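Local coordinates for protein mediator of RNA polymerase II transcription subunit 18 (Schizosaccharomyces pombe, PDB 3C0T) that serves as a subunit of the Mediator complex, the coactivator that relays signals from gene-specific regulators to the basal RNA polymerase II transcription machinery, at residues A[59-62]-A[63-66]; A[88-91]-A[92-96]; A[182-185]-A[186-190]. One frame throughout, in Å; residues are numbered along the deposited sequence.

Overall arrangement
All three contacts are local, and each has a buried side (Ile62; Cys94 and Ile96; Ala185 and Leu189) and an exposed one (Asn61 and Glu63; Glu91 and Asp92; Ala183 and Lys184). Interaction 1 spans the end of strand 56-61 and the loop after it, while interaction 2 leads into strand 95-104 of the same antiparallel sheet; their centres lie about 33 Å apart. Interaction 3 belongs to helix 179-196 and touches interaction 2, centres about 13 Å apart: Arg90 NH2 pairs with Glu186 OE2 at 3.2 Å, and Cys94 packs on Leu189. A serine hydroxyl and a histidine edge shape the first turn, a guanidinium holds the second, and regular backbone bonds carry the helix.

Interaction 1. Residues A[59-62]-A[63-66]; sequences CSNI and ESHD
His65 brings the CD2 corner of its imidazole against the backbone of Asn61 and Ile62. CD2 of His65 lies 3.7 Å from Ile62 CA, which sits in the plane of the ring, so the ring turns its edge to Ile62 CA. The Ile62 and His65 side chains cross at about a right angle, with CG2 of Ile62 4.1 Å from His65 CD2. The other branch of Ile62, CG1, stands between its backbone N and carbonyl carbon (chi1 49°); the side chain is buried against Leu33 and Phe35 of strand 27-41 and against Trp72. Ser64 closes the turn beside the ring: its OG donates to Asn61 O across 3.2 Å, tilted 31° from the carbonyl plane. The first torsion of Ser64, 66°, sets OG between its own N and carbonyl carbon, directed back at the strand end. Trimming His65 to an alanine would probably open a gap beside Ile62 CA and uncover its CG2 methyl. The hydroxyl bond from three residues on, with the ring edge of His65 against Ile62, also three residues apart, marks a tight turn where strand 56-61 leaves the antiparallel sheet.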
ATOM      1  N   CYS A  59      -2.435  -9.977   2.031  1.00 46.28           N
ATOM      2  CA  CYS A  59      -3.180  -9.278   1.006  1.00 45.48           C
ATOM      3  C   CYS A  59      -3.910 -10.220   0.070  1.00 45.63           C
ATOM      4  O   CYS A  59      -3.327 -11.151  -0.485  1.00 43.51           O
ATOM      5  CB  CYS A  59      -2.252  -8.380   0.188  1.00 44.16           C
ATOM      6  SG  CYS A  59      -3.108  -7.540  -1.163  1.00 45.93           S
ATOM      7  N   SER A  60      -5.201  -9.965  -0.091  1.00 45.10           N
ATOM      8  CA  SER A  60      -6.025 -10.755  -0.979  1.00 47.13           C
ATOM      9  C   SER A  60      -6.625  -9.822  -2.019  1.00 49.08           C
ATOM     10  O   SER A  60      -7.144  -8.753  -1.684  1.00 47.74           O
ATOM     11  CB  SER A  60      -7.149 -11.435  -0.204  1.00 47.91           C
ATOM     12  OG  SER A  60      -8.110 -11.957  -1.100  1.00 48.44           O
ATOM     13  N   ASN A  61      -6.536 -10.213  -3.282  1.00 51.67           N
ATOM     14  CA  ASN A  61      -7.111  -9.411  -4.350  1.00 55.61           C
ATOM     15  C   ASN A  61      -8.607  -9.727  -4.390  1.00 56.70           C
ATOM     16  O   ASN A  61      -9.014 -10.776  -4.884  1.00 57.42           O
ATOM     17  CB  ASN A  61      -6.446  -9.761  -5.684  1.00 56.16           C
ATOM     18  CG  ASN A  61      -7.009  -8.963  -6.845  1.00 61.17           C
ATOM     19  OD1 ASN A  61      -6.522  -9.061  -7.973  1.00 64.74           O
ATOM     20  ND2 ASN A  61      -8.038  -8.169  -6.576  1.00 61.99           N
ATOM     21  N   ILE A  62      -9.429  -8.835  -3.853  1.00 60.17           N
ATOM     22  CA  ILE A  62     -10.865  -9.082  -3.843  1.00 64.03           C
ATOM     23  C   ILE A  62     -11.537  -8.650  -5.129  1.00 66.87           C
ATOM     24  O   ILE A  62     -12.738  -8.832  -5.307  1.00 66.64           O
ATOM     25  CB  ILE A  62     -11.555  -8.413  -2.632  1.00 62.08           C
ATOM     26  CG1 ILE A  62     -11.131  -6.954  -2.507  1.00 61.24           C
ATOM     27  CG2 ILE A  62     -11.207  -9.183  -1.370  1.00 63.37           C
ATOM     28  CD1 ILE A  62     -11.749  -6.247  -1.316  1.00 57.97           C
ATOM     29  N   GLU A  63     -10.748  -8.086  -6.034  1.00 73.11           N
ATOM     30  CA  GLU A  63     -11.254  -7.652  -7.330  1.00 79.69           C
ATOM     31  C   GLU A  63     -11.739  -8.894  -8.079  1.00 83.65           C
ATOM     32  O   GLU A  63     -12.555  -8.801  -8.997  1.00 85.22           O
ATOM     33  CB  GLU A  63     -10.132  -6.951  -8.105  1.00 81.01           C
ATOM     34  CG  GLU A  63     -10.383  -6.733  -9.587  1.00 84.58           C
ATOM     35  CD  GLU A  63     -11.608  -5.889  -9.869  1.00 86.40           C
ATOM     36  OE1 GLU A  63     -11.782  -5.484 -11.038  1.00 87.92           O
ATOM     37  OE2 GLU A  63     -12.401  -5.639  -8.936  1.00 88.71           O
ATOM     38  N   SER A  64     -11.236 -10.055  -7.659  1.00 88.02           N
ATOM     39  CA  SER A  64     -11.593 -11.340  -8.259  1.00 91.53           C
ATOM     40  C   SER A  64     -12.392 -12.207  -7.282  1.00 93.48           C
ATOM     41  O   SER A  64     -12.002 -13.341  -6.978  1.00 93.49           O
ATOM     42  CB  SER A  64     -10.325 -12.095  -8.680  1.00 92.50           C
ATOM     43  OG  SER A  64      -9.551 -12.469  -7.551  1.00 93.24           O
ATOM     44  N   HIS A  65     -13.510 -11.669  -6.796  1.00 95.09           N
ATOM     45  CA  HIS A  65     -14.374 -12.382  -5.854  1.00 96.17           C
ATOM     46  C   HIS A  65     -15.837 -11.985  -5.982  1.00 96.76           C
ATOM     47  O   HIS A  65     -16.161 -10.898  -6.472  1.00 96.34           O
ATOM     48  CB  HIS A  65     -13.943 -12.110  -4.411  1.00 96.92           C
ATOM     49  CG  HIS A  65     -12.857 -13.008  -3.919  1.00 97.77           C
ATOM     50  ND1 HIS A  65     -13.003 -14.376  -3.843  1.00 98.13           N
ATOM     51  CD2 HIS A  65     -11.608 -12.735  -3.471  1.00 97.76           C
ATOM     52  CE1 HIS A  65     -11.889 -14.907  -3.371  1.00 98.89           C
ATOM     53  NE2 HIS A  65     -11.026 -13.934  -3.138  1.00 97.99           N
ATOM     54  N   ASP A  66     -16.713 -12.877  -5.529  1.00 97.20           N
ATOM     55  CA  ASP A  66     -18.146 -12.624  -5.539  1.00 97.63           C
ATOM     56  C   ASP A  66     -18.427 -12.012  -4.178  1.00 97.39           C
ATOM     57  O   ASP A  66     -18.194 -12.655  -3.152  1.00 96.99           O
ATOM     58  CB  ASP A  66     -18.942 -13.928  -5.659  1.00 98.75           C
ATOM     59  CG  ASP A  66     -18.580 -14.729  -6.893  1.00100.00           C
ATOM     60  OD1 ASP A  66     -19.213 -15.789  -7.112  1.00100.00           O
ATOM     61  OD2 ASP A  66     -17.667 -14.306  -7.640  1.00100.00           O
TER

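Interaction 2. Residues A[88-91]-A[92-96]; sequences PKRE and DKCGI
Arg90 reaches across to Cys94 and grips one carbonyl oxygen with two nitrogens, side-on. Its NE donates to Cys94 O at 2.8 Å, nearly along the C=O axis with a C=O...N angle of 170°. The second donor, NH2 of Arg90, reaches the same Cys94 O at 3.1 Å, tilted 26° from the carbonyl plane. That oxygen lies close to the guanidinium plane for both donors, which restricts rotation of the group. A weak bond from Arg90 NH2 to Cys94 SG, 3.5 Å long, extends the grip to the thiol. The flat group is covered above and below: Ile96 CD1 lies 3.3 Å above the plane over its centre, while Lys93 CD lies over the opposite face, 3.9 Å from Arg90 NH2. Behind this shell is a type II beta turn from Arg90 to Lys93, closed by a weak bond from Lys93 N to Arg90 O (3.0 Å); it reverses the chain just before strand 95-104, so that residues 93-96 fold back along the arginine. A bend at chi3 (66°) turns the arginine's end toward Cys94 O. Farther out, Asn204 ND2 makes weak hydrogen bonds to Arg90 O and Lys93 O, tying the turn to the C-terminal tail. Cys94 and Ile96 rest on Leu4 of strand 2-10, a neighbour of 95-104 in the sheet, and Gly95 bonds through its backbone to Tyr5. OE2 of Glu186, on helix 179-196, forms weak ion pairs with both cations, and probably eases the closeness of Lys93 NZ to Arg90 NH2, 4.9 Å apart.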
ATOM      1  N   PRO A  88      16.799   5.606   7.191  1.00 70.35           N
ATOM      2  CA  PRO A  88      16.886   7.020   7.569  1.00 72.04           C
ATOM      3  C   PRO A  88      18.037   7.702   6.834  1.00 72.97           C
ATOM      4  O   PRO A  88      18.788   7.047   6.107  1.00 71.45           O
ATOM      5  CB  PRO A  88      17.122   6.950   9.069  1.00 71.39           C
ATOM      6  CG  PRO A  88      18.038   5.765   9.169  1.00 72.07           C
ATOM      7  CD  PRO A  88      17.388   4.750   8.238  1.00 71.36           C
ATOM      8  N   LYS A  89      18.170   9.011   7.033  1.00 75.79           N
ATOM      9  CA  LYS A  89      19.229   9.796   6.394  1.00 78.01           C
ATOM     10  C   LYS A  89      19.158   9.756   4.872  1.00 77.94           C
ATOM     11  O   LYS A  89      20.173   9.926   4.196  1.00 77.62           O
ATOM     12  CB  LYS A  89      20.621   9.309   6.831  1.00 80.32           C
ATOM     13  CG  LYS A  89      21.065   9.730   8.231  1.00 82.82           C
ATOM     14  CD  LYS A  89      20.275   9.029   9.328  1.00 85.62           C
ATOM     15  CE  LYS A  89      20.866   9.323  10.705  1.00 86.65           C
ATOM     16  NZ  LYS A  89      22.286   8.866  10.802  1.00 87.34           N
ATOM     17  N   ARG A  90      17.966   9.516   4.334  1.00 78.25           N
ATOM     18  CA  ARG A  90      17.776   9.478   2.889  1.00 78.37           C
ATOM     19  C   ARG A  90      16.839  10.595   2.466  1.00 80.16           C
ATOM     20  O   ARG A  90      16.242  10.556   1.390  1.00 80.29           O
ATOM     21  CB  ARG A  90      17.204   8.131   2.442  1.00 76.18           C
ATOM     22  CG  ARG A  90      18.236   7.038   2.307  1.00 71.84           C
ATOM     23  CD  ARG A  90      17.661   5.858   1.555  1.00 69.99           C
ATOM     24  NE  ARG A  90      17.354   6.184   0.164  1.00 68.08           N
ATOM     25  CZ  ARG A  90      18.255   6.266  -0.808  1.00 67.80           C
ATOM     26  NH1 ARG A  90      19.536   6.041  -0.550  1.00 68.10           N
ATOM     27  NH2 ARG A  90      17.876   6.571  -2.044  1.00 66.82           N
ATOM     28  N   GLU A  91      16.709  11.592   3.330  1.00 82.80           N
ATOM     29  CA  GLU A  91      15.859  12.734   3.049  1.00 85.57           C
ATOM     30  C   GLU A  91      16.368  13.373   1.755  1.00 86.00           C
ATOM     31  O   GLU A  91      17.568  13.321   1.460  1.00 86.26           O
ATOM     32  CB  GLU A  91      15.944  13.727   4.209  1.00 89.06           C
ATOM     33  CG  GLU A  91      14.777  14.687   4.296  1.00 94.52           C
ATOM     34  CD  GLU A  91      13.453  13.967   4.470  1.00 97.96           C
ATOM     35  OE1 GLU A  91      13.044  13.243   3.534  1.00100.00           O
ATOM     36  OE2 GLU A  91      12.824  14.121   5.542  1.00 99.22           O
ATOM     37  N   ASP A  92      15.463  13.965   0.980  1.00 85.68           N
ATOM     38  CA  ASP A  92      15.833  14.601  -0.288  1.00 85.80           C
ATOM     39  C   ASP A  92      16.285  13.572  -1.326  1.00 83.21           C
ATOM     40  O   ASP A  92      16.851  13.910  -2.367  1.00 82.24           O
ATOM     41  CB  ASP A  92      16.934  15.645  -0.058  1.00 89.77           C
ATOM     42  CG  ASP A  92      16.430  16.869   0.701  1.00 93.80           C
ATOM     43  OD1 ASP A  92      17.260  17.747   1.025  1.00 96.09           O
ATOM     44  OD2 ASP A  92      15.208  16.957   0.971  1.00 95.35           O
ATOM     45  N   LYS A  93      16.013  12.309  -1.027  1.00 80.06           N
ATOM     46  CA  LYS A  93      16.352  11.204  -1.907  1.00 75.85           C
ATOM     47  C   LYS A  93      15.125  10.290  -1.851  1.00 71.74           C
ATOM     48  O   LYS A  93      14.264  10.477  -0.991  1.00 71.31           O
ATOM     49  CB  LYS A  93      17.600  10.500  -1.368  1.00 77.04           C
ATOM     50  CG  LYS A  93      18.531   9.967  -2.436  1.00 80.01           C
ATOM     51  CD  LYS A  93      19.960   9.858  -1.916  1.00 80.81           C
ATOM     52  CE  LYS A  93      20.874   9.160  -2.926  1.00 83.84           C
ATOM     53  NZ  LYS A  93      20.862   9.795  -4.282  1.00 83.64           N
ATOM     54  N   CYS A  94      15.014   9.329  -2.764  1.00 66.64           N
ATOM     55  CA  CYS A  94      13.860   8.427  -2.739  1.00 62.21           C
ATOM     56  C   CYS A  94      13.953   7.520  -1.509  1.00 59.54           C
ATOM     57  O   CYS A  94      15.044   7.246  -1.015  1.00 60.29           O
ATOM     58  CB  CYS A  94      13.816   7.564  -3.999  1.00 60.94           C
ATOM     59  SG  CYS A  94      14.936   6.147  -3.952  1.00 60.27           S
ATOM     60  N   GLY A  95      12.814   7.054  -1.013  1.00 55.88           N
ATOM     61  CA  GLY A  95      12.841   6.192   0.150  1.00 52.66           C
ATOM     62  C   GLY A  95      13.199   4.761  -0.198  1.00 51.93           C
ATOM     63  O   GLY A  95      13.024   4.328  -1.337  1.00 52.77           O
ATOM     64  N   ILE A  96      13.715   4.027   0.782  1.00 50.44           N
ATOM     65  CA  ILE A  96      14.071   2.625   0.599  1.00 49.69           C
ATOM     66  C   ILE A  96      13.665   1.837   1.841  1.00 50.09           C
ATOM     67  O   ILE A  96      13.920   2.267   2.970  1.00 50.98           O
ATOM     68  CB  ILE A  96      15.595   2.415   0.401  1.00 49.79           C
ATOM     69  CG1 ILE A  96      16.091   3.183  -0.821  1.00 49.99           C
ATOM     70  CG2 ILE A  96      15.889   0.929   0.194  1.00 48.49           C
ATOM     71  CD1 ILE A  96      17.569   2.969  -1.098  1.00 50.13           C
TER

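Interaction 3. Residues A[182-185]-A[186-190]; sequences MAKA and EANLT
Lys184 and Asn188, one turn apart on alpha-helix 179-196, angle across each other along its flank. Lys184 CG lies 4.0 Å from Asn188 ND2, within van der Waals range. The helix packs on the antiparallel sheet, and the side chains sort by the direction in which they leave its axis: Met182, Ala185 and Leu189 meet strands 2-10 and 165-173, whereas Ala183, Lys184 and Thr190 are exposed. The evidence for regular alpha geometry is the run of i to i+4 backbone bonds, from Glu186 N to Met182 O at 3.2 Å through Leu189 N to Ala185 O at 2.9 Å, with N-H...O angles of 145° to 160°. Ala185, whose CB points away from residues 186-190, is buried against Leu4, Thr171 and Val173, a small side chain at the helix-sheet interface. One turn on, Leu189 lies along the same side, its CG 3.6 Å from Ala185 O, and reaches Leu4 and Val169. Glu186 leaves the helix at a different angle. With CG anti to its carbonyl carbon (chi1 -54°), its CG methylene lies 3.2 Å from Met182 O, and the rest extends toward the loop before strand 95-104. Thus the helix is joined to that loop as well as to the sheet. Asn188 also touches Phe134 and Asp135, and its OD1 takes a weak hydrogen bond from Lys191 NZ. Its amide nitrogen, Asn188 ND2, stands 3.0 Å from Lys184 O, but the angle is too poor for a hydrogen bond.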
ATOM      1  N   MET A 182      20.163  -1.164  -8.197  1.00 62.08           N
ATOM      2  CA  MET A 182      19.688  -0.155  -7.263  1.00 62.20           C
ATOM      3  C   MET A 182      19.759   1.236  -7.870  1.00 61.60           C
ATOM      4  O   MET A 182      18.862   2.055  -7.671  1.00 62.02           O
ATOM      5  CB  MET A 182      20.527  -0.174  -5.984  1.00 62.77           C
ATOM      6  CG  MET A 182      20.336  -1.415  -5.138  1.00 67.49           C
ATOM      7  SD  MET A 182      18.640  -1.597  -4.529  1.00 69.50           S
ATOM      8  CE  MET A 182      18.710  -0.599  -3.054  1.00 68.53           C
ATOM      9  N   ALA A 183      20.832   1.503  -8.605  1.00 59.45           N
ATOM     10  CA  ALA A 183      21.018   2.810  -9.217  1.00 57.84           C
ATOM     11  C   ALA A 183      20.058   3.036 -10.374  1.00 55.83           C
ATOM     12  O   ALA A 183      19.622   4.158 -10.614  1.00 56.36           O
ATOM     13  CB  ALA A 183      22.457   2.964  -9.692  1.00 57.49           C
ATOM     14  N   LYS A 184      19.740   1.969 -11.092  1.00 54.47           N
ATOM     15  CA  LYS A 184      18.828   2.054 -12.221  1.00 54.56           C
ATOM     16  C   LYS A 184      17.402   2.298 -11.702  1.00 52.99           C
ATOM     17  O   LYS A 184      16.586   2.941 -12.360  1.00 51.09           O
ATOM     18  CB  LYS A 184      18.886   0.751 -13.028  1.00 57.99           C
ATOM     19  CG  LYS A 184      17.975   0.703 -14.259  1.00 63.78           C
ATOM     20  CD  LYS A 184      18.377   1.730 -15.317  1.00 70.38           C
ATOM     21  CE  LYS A 184      19.787   1.471 -15.867  1.00 73.80           C
ATOM     22  NZ  LYS A 184      20.229   2.512 -16.865  1.00 74.58           N
ATOM     23  N   ALA A 185      17.110   1.790 -10.511  1.00 50.12           N
ATOM     24  CA  ALA A 185      15.788   1.970  -9.938  1.00 50.99           C
ATOM     25  C   ALA A 185      15.606   3.409  -9.452  1.00 50.27           C
ATOM     26  O   ALA A 185      14.555   4.007  -9.680  1.00 51.24           O
ATOM     27  CB  ALA A 185      15.566   0.984  -8.793  1.00 46.72           C
ATOM     28  N   GLU A 186      16.617   3.971  -8.793  1.00 48.81           N
ATOM     29  CA  GLU A 186      16.506   5.349  -8.317  1.00 51.30           C
ATOM     30  C   GLU A 186      16.406   6.291  -9.511  1.00 50.30           C
ATOM     31  O   GLU A 186      15.673   7.280  -9.474  1.00 49.63           O
ATOM     32  CB  GLU A 186      17.714   5.751  -7.471  1.00 54.00           C
ATOM     33  CG  GLU A 186      18.001   4.823  -6.317  1.00 60.88           C
ATOM     34  CD  GLU A 186      18.941   5.440  -5.302  1.00 64.03           C
ATOM     35  OE1 GLU A 186      19.705   4.674  -4.670  1.00 67.29           O
ATOM     36  OE2 GLU A 186      18.905   6.682  -5.125  1.00 64.24           O
ATOM     37  N   ALA A 187      17.154   5.977 -10.564  1.00 48.51           N
ATOM     38  CA  ALA A 187      17.140   6.785 -11.773  1.00 48.30           C
ATOM     39  C   ALA A 187      15.735   6.734 -12.372  1.00 48.08           C
ATOM     40  O   ALA A 187      15.220   7.743 -12.858  1.00 49.45           O
ATOM     41  CB  ALA A 187      18.167   6.258 -12.771  1.00 47.17           C
ATOM     42  N   ASN A 188      15.105   5.564 -12.334  1.00 46.93           N
ATOM     43  CA  ASN A 188      13.751   5.444 -12.873  1.00 46.39           C
ATOM     44  C   ASN A 188      12.748   6.241 -12.033  1.00 45.29           C
ATOM     45  O   ASN A 188      11.841   6.871 -12.576  1.00 42.97           O
ATOM     46  CB  ASN A 188      13.325   3.977 -12.960  1.00 44.41           C
ATOM     47  CG  ASN A 188      13.925   3.275 -14.166  1.00 47.85           C
ATOM     48  OD1 ASN A 188      14.087   3.878 -15.233  1.00 47.22           O
ATOM     49  ND2 ASN A 188      14.239   1.992 -14.013  1.00 44.43           N
ATOM     50  N   LEU A 189      12.913   6.214 -10.717  1.00 44.47           N
ATOM     51  CA  LEU A 189      12.024   6.965  -9.846  1.00 45.85           C
ATOM     52  C   LEU A 189      12.172   8.451 -10.150  1.00 46.17           C
ATOM     53  O   LEU A 189      11.180   9.186 -10.206  1.00 45.79           O
ATOM     54  CB  LEU A 189      12.345   6.699  -8.368  1.00 44.73           C
ATOM     55  CG  LEU A 189      11.823   5.367  -7.817  1.00 46.44           C
ATOM     56  CD1 LEU A 189      12.159   5.249  -6.346  1.00 45.23           C
ATOM     57  CD2 LEU A 189      10.317   5.289  -8.010  1.00 44.76           C
ATOM     58  N   THR A 190      13.409   8.891 -10.368  1.00 45.31           N
ATOM     59  CA  THR A 190      13.664  10.295 -10.668  1.00 45.76           C
ATOM     60  C   THR A 190      12.957  10.732 -11.950  1.00 45.57           C
ATOM     61  O   THR A 190      12.430  11.836 -12.025  1.00 45.05           O
ATOM     62  CB  THR A 190      15.176  10.572 -10.783  1.00 45.53           C
ATOM     63  OG1 THR A 190      15.751  10.560  -9.472  1.00 48.83           O
ATOM     64  CG2 THR A 190      15.442  11.923 -11.426  1.00 43.30           C
TER